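Local coordinates for leucine-rich repeat protein (Bacteroides thetaiotaomicron, PDB 4ECN) that is of unknown function but probably binds other proteins at the cell exterior through a long leucine-rich-repeat solenoid, at residues 279-284 / 333-338; 627-632 / 652-657; 741-746 / 767-772. All coordinates share one frame; numbering follows the deposited sequence.

Contact 1. Residues 279-284 / 333-338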
loop_
_atom_site.group_PDB
_atom_site.type_symbol
_atom_site.label_atom_id
_atom_site.label_comp_id
_atom_site.label_asym_id
_atom_site.label_seq_id
_atom_site.Cartn_x
_atom_site.Cartn_y
_atom_site.Cartn_z
ATOM N N GLU A 279 -9.086 -10.915 -17.779
ATOM C CA GLU A 279 -8.626 -11.034 -19.171
ATOM C C GLU A 279 -8.309 -9.657 -19.766
ATOM O O GLU A 279 -7.290 -9.531 -20.457
ATOM C CB GLU A 279 -9.641 -11.786 -20.039
ATOM C CG GLU A 279 -9.695 -13.244 -19.641
ATOM C CD GLU A 279 -10.169 -14.251 -20.665
ATOM O OE1 GLU A 279 -11.226 -14.020 -21.297
ATOM O OE2 GLU A 279 -9.531 -15.326 -20.754
ATOM N N ALA A 280 -9.112 -8.612 -19.431
ATOM C CA ALA A 280 -8.900 -7.235 -19.912
ATOM C C ALA A 280 -7.668 -6.569 -19.278
ATOM O O ALA A 280 -7.097 -5.669 -19.899
ATOM C CB ALA A 280 -10.121 -6.388 -19.627
ATOM N N LEU A 281 -7.260 -7.007 -18.056
ATOM C CA LEU A 281 -6.142 -6.409 -17.325
ATOM C C LEU A 281 -4.908 -7.348 -17.267
ATOM O O LEU A 281 -4.164 -7.331 -16.282
ATOM C CB LEU A 281 -6.576 -6.004 -15.910
ATOM C CG LEU A 281 -7.639 -4.917 -15.852
ATOM C CD1 LEU A 281 -8.171 -4.761 -14.484
ATOM C CD2 LEU A 281 -7.128 -3.598 -16.374
ATOM N N ASP A 282 -4.639 -8.067 -18.393
ATOM C CA ASP A 282 -3.485 -8.956 -18.639
ATOM C C ASP A 282 -3.280 -9.978 -17.508
ATOM O O ASP A 282 -2.147 -10.294 -17.140
ATOM C CB ASP A 282 -2.201 -8.126 -18.820
ATOM C CG ASP A 282 -1.061 -8.856 -19.506
ATOM O OD1 ASP A 282 -1.344 -9.717 -20.375
ATOM O OD2 ASP A 282 0.117 -8.504 -19.242
ATOM N N GLY A 283 -4.389 -10.516 -17.023
ATOM C CA GLY A 283 -4.441 -11.490 -15.941
ATOM C C GLY A 283 -3.450 -12.640 -15.959
ATOM O O GLY A 283 -2.972 -13.049 -14.894
ATOM N N LYS A 284 -3.165 -13.195 -17.154
ATOM C CA LYS A 284 -2.213 -14.282 -17.321
ATOM C C LYS A 284 -0.824 -13.875 -16.840
ATOM O O LYS A 284 -0.080 -14.744 -16.394
ATOM C CB LYS A 284 -2.138 -14.746 -18.789
ATOM C CG LYS A 284 -1.804 -13.667 -19.820
ATOM C CD LYS A 284 -1.670 -14.272 -21.212
ATOM C CE LYS A 284 -1.321 -13.268 -22.283
ATOM N NZ LYS A 284 -1.155 -13.916 -23.618
ATOM N N PHE A 333 -0.822 -7.082 -7.780
ATOM C CA PHE A 333 -0.728 -7.975 -8.938
ATOM C C PHE A 333 -0.002 -7.396 -10.133
ATOM O O PHE A 333 0.556 -8.167 -10.924
ATOM C CB PHE A 333 -2.118 -8.375 -9.401
ATOM C CG PHE A 333 -2.793 -9.304 -8.435
ATOM C CD1 PHE A 333 -2.364 -10.619 -8.301
ATOM C CD2 PHE A 333 -3.895 -8.891 -7.712
ATOM C CE1 PHE A 333 -3.001 -11.488 -7.433
ATOM C CE2 PHE A 333 -4.537 -9.763 -6.846
ATOM C CZ PHE A 333 -4.086 -11.057 -6.713
ATOM N N GLY A 334 -0.054 -6.077 -10.290
ATOM C CA GLY A 334 0.565 -5.399 -11.425
ATOM C C GLY A 334 -0.264 -5.554 -12.674
ATOM O O GLY A 334 0.212 -6.095 -13.676
ATOM N N ALA A 335 -1.525 -5.113 -12.604
ATOM C CA ALA A 335 -2.453 -5.192 -13.730
ATOM C C ALA A 335 -2.062 -4.203 -14.845
ATOM O O ALA A 335 -1.518 -3.138 -14.568
ATOM C CB ALA A 335 -3.862 -4.917 -13.254
ATOM N N LYS A 336 -2.312 -4.580 -16.102
ATOM C CA LYS A 336 -2.025 -3.756 -17.278
ATOM C C LYS A 336 -3.247 -3.759 -18.162
ATOM O O LYS A 336 -3.715 -4.839 -18.514
ATOM C CB LYS A 336 -0.776 -4.278 -18.046
ATOM C CG LYS A 336 0.557 -4.190 -17.300
ATOM C CD LYS A 336 1.649 -5.123 -17.850
ATOM C CE LYS A 336 1.657 -6.479 -17.160
ATOM N NZ LYS A 336 2.744 -7.361 -17.667
ATOM N N GLY A 337 -3.773 -2.588 -18.509
ATOM C CA GLY A 337 -4.930 -2.514 -19.391
ATOM C C GLY A 337 -6.031 -1.536 -19.038
ATOM O O GLY A 337 -5.807 -0.533 -18.351
ATOM N N ARG A 338 -7.243 -1.840 -19.544
ATOM C CA ARG A 338 -8.433 -1.007 -19.426
ATOM C C ARG A 338 -9.486 -1.725 -18.605
ATOM O O ARG A 338 -9.814 -2.869 -18.938
ATOM C CB ARG A 338 -8.980 -0.669 -20.836
ATOM C CG ARG A 338 -7.915 -0.162 -21.800
ATOM C CD ARG A 338 -8.391 0.039 -23.225
ATOM N NE ARG A 338 -9.065 1.324 -23.418
ATOM C CZ ARG A 338 -10.367 1.446 -23.623
ATOM N NH1 ARG A 338 -11.135 0.369 -23.695
ATOM N NH2 ARG A 338 -10.911 2.643 -23.784
#

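Contact 2. Residues 627-632 / 652-657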
loop_
_atom_site.group_PDB
_atom_site.type_symbol
_atom_site.label_atom_id
_atom_site.label_comp_id
_atom_site.label_asym_id
_atom_site.label_seq_id
_atom_site.Cartn_x
_atom_site.Cartn_y
_atom_site.Cartn_z
ATOM N N SER A 627 7.427 22.075 10.693
ATOM C CA SER A 627 8.859 22.036 10.480
ATOM C C SER A 627 9.214 22.281 9.037
ATOM O O SER A 627 8.374 22.119 8.158
ATOM C CB SER A 627 9.431 20.692 10.913
ATOM O OG SER A 627 9.124 19.703 9.947
ATOM N N HIS A 628 10.490 22.605 8.790
ATOM C CA HIS A 628 11.086 22.801 7.477
ATOM C C HIS A 628 10.292 23.821 6.665
ATOM O O HIS A 628 9.757 23.508 5.598
ATOM C CB HIS A 628 11.226 21.476 6.725
ATOM C CG HIS A 628 12.248 20.571 7.347
ATOM N ND1 HIS A 628 11.908 19.672 8.358
ATOM C CD2 HIS A 628 13.576 20.473 7.106
ATOM C CE1 HIS A 628 13.033 19.047 8.677
ATOM N NE2 HIS A 628 14.059 19.482 7.945
ATOM N N ASN A 629 10.247 25.056 7.188
ATOM C CA ASN A 629 9.629 26.207 6.537
ATOM C C ASN A 629 10.553 27.419 6.706
ATOM O O ASN A 629 11.762 27.237 6.884
ATOM C CB ASN A 629 8.224 26.480 7.060
ATOM C CG ASN A 629 7.204 25.569 6.487
ATOM O OD1 ASN A 629 6.686 25.813 5.417
ATOM N ND2 ASN A 629 6.869 24.522 7.196
ATOM N N LYS A 630 10.008 28.633 6.600
ATOM C CA LYS A 630 10.772 29.866 6.722
ATOM C C LYS A 630 10.108 30.745 7.802
ATOM O O LYS A 630 10.227 31.985 7.766
ATOM C CB LYS A 630 10.853 30.574 5.349
ATOM C CG LYS A 630 11.719 29.841 4.300
ATOM C CD LYS A 630 11.714 30.537 2.914
ATOM C CE LYS A 630 12.598 29.863 1.872
ATOM N NZ LYS A 630 12.515 30.514 0.529
ATOM N N LEU A 631 9.400 30.080 8.774
ATOM C CA LEU A 631 8.658 30.752 9.843
ATOM C C LEU A 631 9.553 31.661 10.656
ATOM O O LEU A 631 10.567 31.201 11.181
ATOM C CB LEU A 631 7.950 29.773 10.790
ATOM C CG LEU A 631 6.773 28.978 10.243
ATOM C CD1 LEU A 631 6.277 27.985 11.278
ATOM C CD2 LEU A 631 5.644 29.885 9.809
ATOM N N LYS A 632 9.164 32.955 10.744
ATOM C CA LYS A 632 9.856 33.999 11.502
ATOM C C LYS A 632 9.443 33.999 12.991
ATOM O O LYS A 632 10.218 34.436 13.845
ATOM C CB LYS A 632 9.552 35.386 10.895
ATOM C CG LYS A 632 9.979 35.608 9.454
ATOM C CD LYS A 632 9.445 36.937 8.975
ATOM C CE LYS A 632 9.483 37.107 7.479
ATOM N NZ LYS A 632 9.012 38.460 7.075
ATOM N N SER A 652 10.726 22.796 14.229
ATOM C CA SER A 652 12.136 22.633 13.888
ATOM C C SER A 652 12.398 23.089 12.449
ATOM O O SER A 652 11.483 23.083 11.631
ATOM C CB SER A 652 12.585 21.181 14.078
ATOM O OG SER A 652 11.872 20.269 13.257
ATOM N N TYR A 653 13.638 23.517 12.162
ATOM C CA TYR A 653 14.103 23.958 10.845
ATOM C C TYR A 653 13.230 25.094 10.270
ATOM O O TYR A 653 12.633 24.961 9.202
ATOM C CB TYR A 653 14.174 22.784 9.858
ATOM C CG TYR A 653 15.235 21.768 10.215
ATOM C CD1 TYR A 653 14.941 20.682 11.032
ATOM C CD2 TYR A 653 16.528 21.876 9.709
ATOM C CE1 TYR A 653 15.910 19.729 11.343
ATOM C CE2 TYR A 653 17.508 20.930 10.017
ATOM C CZ TYR A 653 17.190 19.851 10.826
ATOM O OH TYR A 653 18.143 18.914 11.122
ATOM N N ASN A 654 13.215 26.229 10.974
ATOM C CA ASN A 654 12.541 27.470 10.579
ATOM C C ASN A 654 13.515 28.647 10.806
ATOM O O ASN A 654 14.725 28.409 10.889
ATOM C CB ASN A 654 11.227 27.642 11.336
ATOM C CG ASN A 654 10.106 26.851 10.738
ATOM O OD1 ASN A 654 9.592 27.199 9.686
ATOM N ND2 ASN A 654 9.645 25.819 11.422
ATOM N N LYS A 655 13.006 29.892 10.930
ATOM C CA LYS A 655 13.818 31.095 11.131
ATOM C C LYS A 655 13.279 31.897 12.310
ATOM O O LYS A 655 13.230 33.127 12.235
ATOM C CB LYS A 655 13.820 31.958 9.841
ATOM C CG LYS A 655 14.388 31.263 8.607
ATOM C CD LYS A 655 14.406 32.167 7.390
ATOM C CE LYS A 655 15.801 32.456 6.880
ATOM N NZ LYS A 655 16.565 33.374 7.775
ATOM N N ILE A 656 12.805 31.208 13.373
ATOM C CA ILE A 656 12.224 31.858 14.556
ATOM C C ILE A 656 13.329 32.669 15.259
ATOM O O ILE A 656 14.403 32.132 15.522
ATOM C CB ILE A 656 11.537 30.843 15.534
ATOM C CG1 ILE A 656 10.652 29.777 14.837
ATOM C CG2 ILE A 656 10.810 31.541 16.710
ATOM C CD1 ILE A 656 9.438 30.208 14.239
ATOM N N GLY A 657 13.049 33.941 15.553
ATOM C CA GLY A 657 13.988 34.831 16.237
ATOM C C GLY A 657 14.914 35.617 15.327
ATOM O O GLY A 657 15.766 36.379 15.803
HETATM O O HOH W 1 11.585 36.488 14.877
#

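Contact 3. Residues 741-746 / 767-772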
loop_
_atom_site.group_PDB
_atom_site.type_symbol
_atom_site.label_atom_id
_atom_site.label_comp_id
_atom_site.label_asym_id
_atom_site.label_seq_id
_atom_site.Cartn_x
_atom_site.Cartn_y
_atom_site.Cartn_z
ATOM N N THR A 741 27.319 30.540 27.482
ATOM C CA THR A 741 28.484 30.759 28.355
ATOM C C THR A 741 28.054 30.716 29.809
ATOM O O THR A 741 28.911 30.567 30.676
ATOM C CB THR A 741 29.209 32.103 28.038
ATOM O OG1 THR A 741 28.347 33.229 28.284
ATOM C CG2 THR A 741 29.755 32.149 26.615
ATOM N N SER A 742 26.729 30.867 30.075
ATOM C CA SER A 742 26.149 30.874 31.422
ATOM C C SER A 742 24.660 30.550 31.444
ATOM O O SER A 742 23.936 30.719 30.460
ATOM C CB SER A 742 26.350 32.231 32.109
ATOM O OG SER A 742 25.782 33.346 31.438
ATOM N N LEU A 743 24.218 30.118 32.624
ATOM C CA LEU A 743 22.829 29.837 32.952
ATOM C C LEU A 743 22.465 30.774 34.124
ATOM O O LEU A 743 22.965 31.901 34.145
ATOM C CB LEU A 743 22.651 28.329 33.255
ATOM C CG LEU A 743 22.943 27.347 32.097
ATOM C CD1 LEU A 743 22.755 25.907 32.553
ATOM C CD2 LEU A 743 22.037 27.623 30.883
ATOM N N SER A 744 21.625 30.351 35.084
ATOM C CA SER A 744 21.237 31.145 36.261
ATOM C C SER A 744 20.627 30.259 37.306
ATOM O O SER A 744 20.449 29.057 37.075
ATOM C CB SER A 744 20.261 32.265 35.905
ATOM O OG SER A 744 19.118 31.808 35.197
ATOM N N ASP A 745 20.266 30.857 38.450
ATOM C CA ASP A 745 19.602 30.149 39.538
ATOM C C ASP A 745 18.157 29.753 39.135
ATOM O O ASP A 745 17.439 29.148 39.951
ATOM C CB ASP A 745 19.617 30.991 40.808
ATOM C CG ASP A 745 20.992 31.071 41.438
ATOM O OD1 ASP A 745 21.920 30.372 40.946
ATOM O OD2 ASP A 745 21.142 31.812 42.432
ATOM N N ASP A 746 17.768 30.023 37.853
ATOM C CA ASP A 746 16.494 29.585 37.285
ATOM C C ASP A 746 16.469 28.077 37.118
ATOM O O ASP A 746 15.391 27.501 37.007
ATOM C CB ASP A 746 16.220 30.238 35.916
ATOM C CG ASP A 746 15.998 31.734 35.911
ATOM O OD1 ASP A 746 16.354 32.400 36.923
ATOM O OD2 ASP A 746 15.505 32.246 34.897
ATOM N N SER A 767 33.373 27.333 32.470
ATOM C CA SER A 767 33.029 27.116 33.867
ATOM C C SER A 767 31.710 26.326 33.902
ATOM O O SER A 767 30.701 26.751 33.336
ATOM C CB SER A 767 32.940 28.463 34.582
ATOM O OG SER A 767 32.553 28.334 35.939
ATOM N N PHE A 768 31.743 25.160 34.506
ATOM C CA PHE A 768 30.627 24.245 34.559
ATOM C C PHE A 768 29.395 24.894 35.211
ATOM O O PHE A 768 29.495 25.450 36.317
ATOM C CB PHE A 768 31.041 22.981 35.331
ATOM C CG PHE A 768 30.154 21.780 35.141
ATOM C CD1 PHE A 768 28.924 21.693 35.782
ATOM C CD2 PHE A 768 30.575 20.701 34.384
ATOM C CE1 PHE A 768 28.099 20.579 35.607
ATOM C CE2 PHE A 768 29.753 19.581 34.219
ATOM C CZ PHE A 768 28.522 19.522 34.842
ATOM N N PRO A 769 28.216 24.808 34.532
ATOM C CA PRO A 769 26.975 25.328 35.132
ATOM C C PRO A 769 26.386 24.306 36.132
ATOM O O PRO A 769 25.713 23.359 35.737
ATOM C CB PRO A 769 26.076 25.553 33.912
ATOM C CG PRO A 769 26.589 24.635 32.855
ATOM C CD PRO A 769 27.950 24.166 33.222
ATOM N N THR A 770 26.694 24.464 37.417
ATOM C CA THR A 770 26.273 23.524 38.457
ATOM C C THR A 770 24.822 23.748 38.908
ATOM O O THR A 770 24.307 22.925 39.669
ATOM C CB THR A 770 27.205 23.621 39.668
ATOM O OG1 THR A 770 27.339 24.990 40.049
ATOM C CG2 THR A 770 28.577 23.053 39.383
ATOM N N GLN A 771 24.152 24.834 38.452
ATOM C CA GLN A 771 22.757 25.090 38.841
ATOM C C GLN A 771 21.884 23.853 38.537
ATOM O O GLN A 771 21.271 23.365 39.495
ATOM C CB GLN A 771 22.151 26.347 38.184
ATOM C CG GLN A 771 22.919 27.634 38.431
ATOM C CD GLN A 771 23.932 27.927 37.345
ATOM O OE1 GLN A 771 24.438 27.036 36.633
ATOM N NE2 GLN A 771 24.239 29.204 37.195
ATOM N N PRO A 772 21.893 23.272 37.286
ATOM C CA PRO A 772 21.081 22.060 37.023
ATOM C C PRO A 772 21.404 20.860 37.923
ATOM O O PRO A 772 20.543 20.010 38.104
ATOM C CB PRO A 772 21.432 21.701 35.581
ATOM C CG PRO A 772 21.970 22.945 34.970
ATOM C CD PRO A 772 22.597 23.719 36.059
#

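Contact 1. Residues 279-284 / 333-338
Leu281, the first residue after helix 266-280 to leave helical backbone angles, lies against the corner that the chain turns at Gly337. Their CA atoms, Leu281 CA and Gly337 CA, are 4.6 Å apart. The phi of Gly337, 137°, belongs to a region where a CB would press on the carbonyl O of the residue before, which favours glycine. The leucine side chain fills the tight part. Its CG stands anti to its own carbonyl carbon, which brings CD2 onto the peptide between Gly337 and Arg338, with Leu281 CD2 3.5 Å from Gly337 C. Lower on the same side chain, Leu281 CB meets Ala335 CB at 3.9 Å, and next door Ala280 CB rests on Arg338 O at 3.6 Å. The backbone adds a weak hydrogen bond from Lys336 N to Leu281 O, long at 3.3 Å yet fairly straight (164°). Leu281 O also accepts from Trp286 NE1.

The other half is looser and faces solvent. Asp282 holds CG anti to its backbone N (chi1 -161°), and the bend of Lys336 at chi3 carries its CE and NZ past Asp282 OD2, the two side chains crossing at a slant. Lys336 NZ stands 3.3 Å from Asp282 OD2, a weak salt bridge to one carboxylate oxygen.

The contact thus joins the C-terminal end of helix 266-280 to the loop between strands 325-329 and 338-339. Strand 436-440 flanks that loop: Ala335 and Gly337 share backbone hydrogen bonds with Arg436, and Arg338 makes a cation-pi contact with Phe439 and a salt bridge through NH1 to Glu470.

Contact 2. Residues 627-632 / 652-657
His628 and Tyr653 take nearly the same first torsion (chi1 -69° and -67°), each with CG anti to its carbonyl carbon, and their rings therefore point the same way, side by side. Such repetition is expected in a leucine-rich-repeat solenoid, where equivalent residues of successive turns lie next to one another. The rings form an offset stack with planes 12° apart and centroids of His628 and Tyr653 separated by 4.3 Å. Tyr653 CB sits over the centre of the imidazole face, while His628 NE2 lies toward the rim of the phenol face. At the imidazole edge, His628 ND1 donates close to the ring plane to Ser627 OG, which fixes the rotation of the imidazole; Ser627 OG is held in turn by Asp603. Tyr604 and Tyr682 continue the pile of rings, stacking on His628 and Tyr653 respectively. An alanine at His628 would probably interrupt this pile, opening a gap between Tyr604 and Tyr653 and leaving Ser627 OG without its ring donor.

Asn654 supplies the other repeated element, the asparagine ladder. Asn654 OD1 accepts from Leu631 N at 3.0 Å, and its ND2 donates to the carbonyls of Phe626 and Phe651, so one buried amide ties two turns together. Asn629 OD1 does likewise for Ile607 N. Around the amide, His628 N donates to Ser652 O (3.0 Å), Asn629 N to Tyr653 O (3.1 Å) and Lys655 N to Leu631 O (2.8 Å). Leu631 CB packs on Ile656 CD1. At the far end a water donates to Lys632 O at 2.7 Å and weakly accepts from Gly657 N at 3.0 Å.

Contact 3. Residues 741-746 / 767-772
Leu743 is where 741-746 first meets 767-772, and it carries the apolar part of the contact. Its CB is directed toward the other segment. With CG anti to the carbonyl carbon and chi2 of 179°, the extended side chain delivers CD1 to two proline rings. Leu743 CD1 touches Pro769 CB at 3.6 Å, and Pro772 CG at 3.9 Å, the Leu743 and Pro772 side chains crossing at about a right angle. At its root, Leu743 CB lies 4.0 Å from Gln771 OE1.

Ser744 follows with its backbone turned to the glutamine. Gln771 bends sharply at chi2 (93°), which folds its amide back along the Ser744 peptide: Gln771 CG lies 3.2 Å from Ser744 O and Gln771 NE2 3.6 Å from Ser744 N. The methylene thus sits by the carbonyl and the amide by the backbone N, neither of them hydrogen-bonded. Ser744 CB is directed away from the other segment, and OG weakly accepts from Asp746 N two residues on, consistent with an ST turn.

Asp745 OD1 comes within 3.8 Å of Gln771 CG, so the carboxylate meets the aliphatic part of the glutamine; its plane stands 72° from that of the amide. Asp746 faces the preceding turn, where its carboxylate accepts from the backbone N of Asn715, Ser716 and Leu717.

The two segments are thus joined by apolar and van der Waals packing, one after strand 732-734 and the other after strand 757-759. Met758 of strand 757-759 touches both Leu743 and Pro772, and Pro769 also packs on Ile783, just past strand 780-782.

Overall arrangement
The contacts follow one another along the chain without overlap and mark successive places on the curved solenoid. Contact 1 lies near its start, where the end of helix 266-280 meets the loop after strand 325-329, one of the first strands of the mixed sheet that runs from 317-319 to 616-617. Contacts 2 and 3 belong to the parallel sheet that begins at 623-625, each joining the loops that follow two adjacent strands: 623-625 and 646-650, then 732-734 and 757-759. Centres of contacts 1 and 2 are 47 Å apart, those of 2 and 3 28 Å, and those of 1 and 3 69 Å. None touches another: contacts 2 and 3 are local joints between neighbouring turns, whereas contact 1 ties a helix end to a loop.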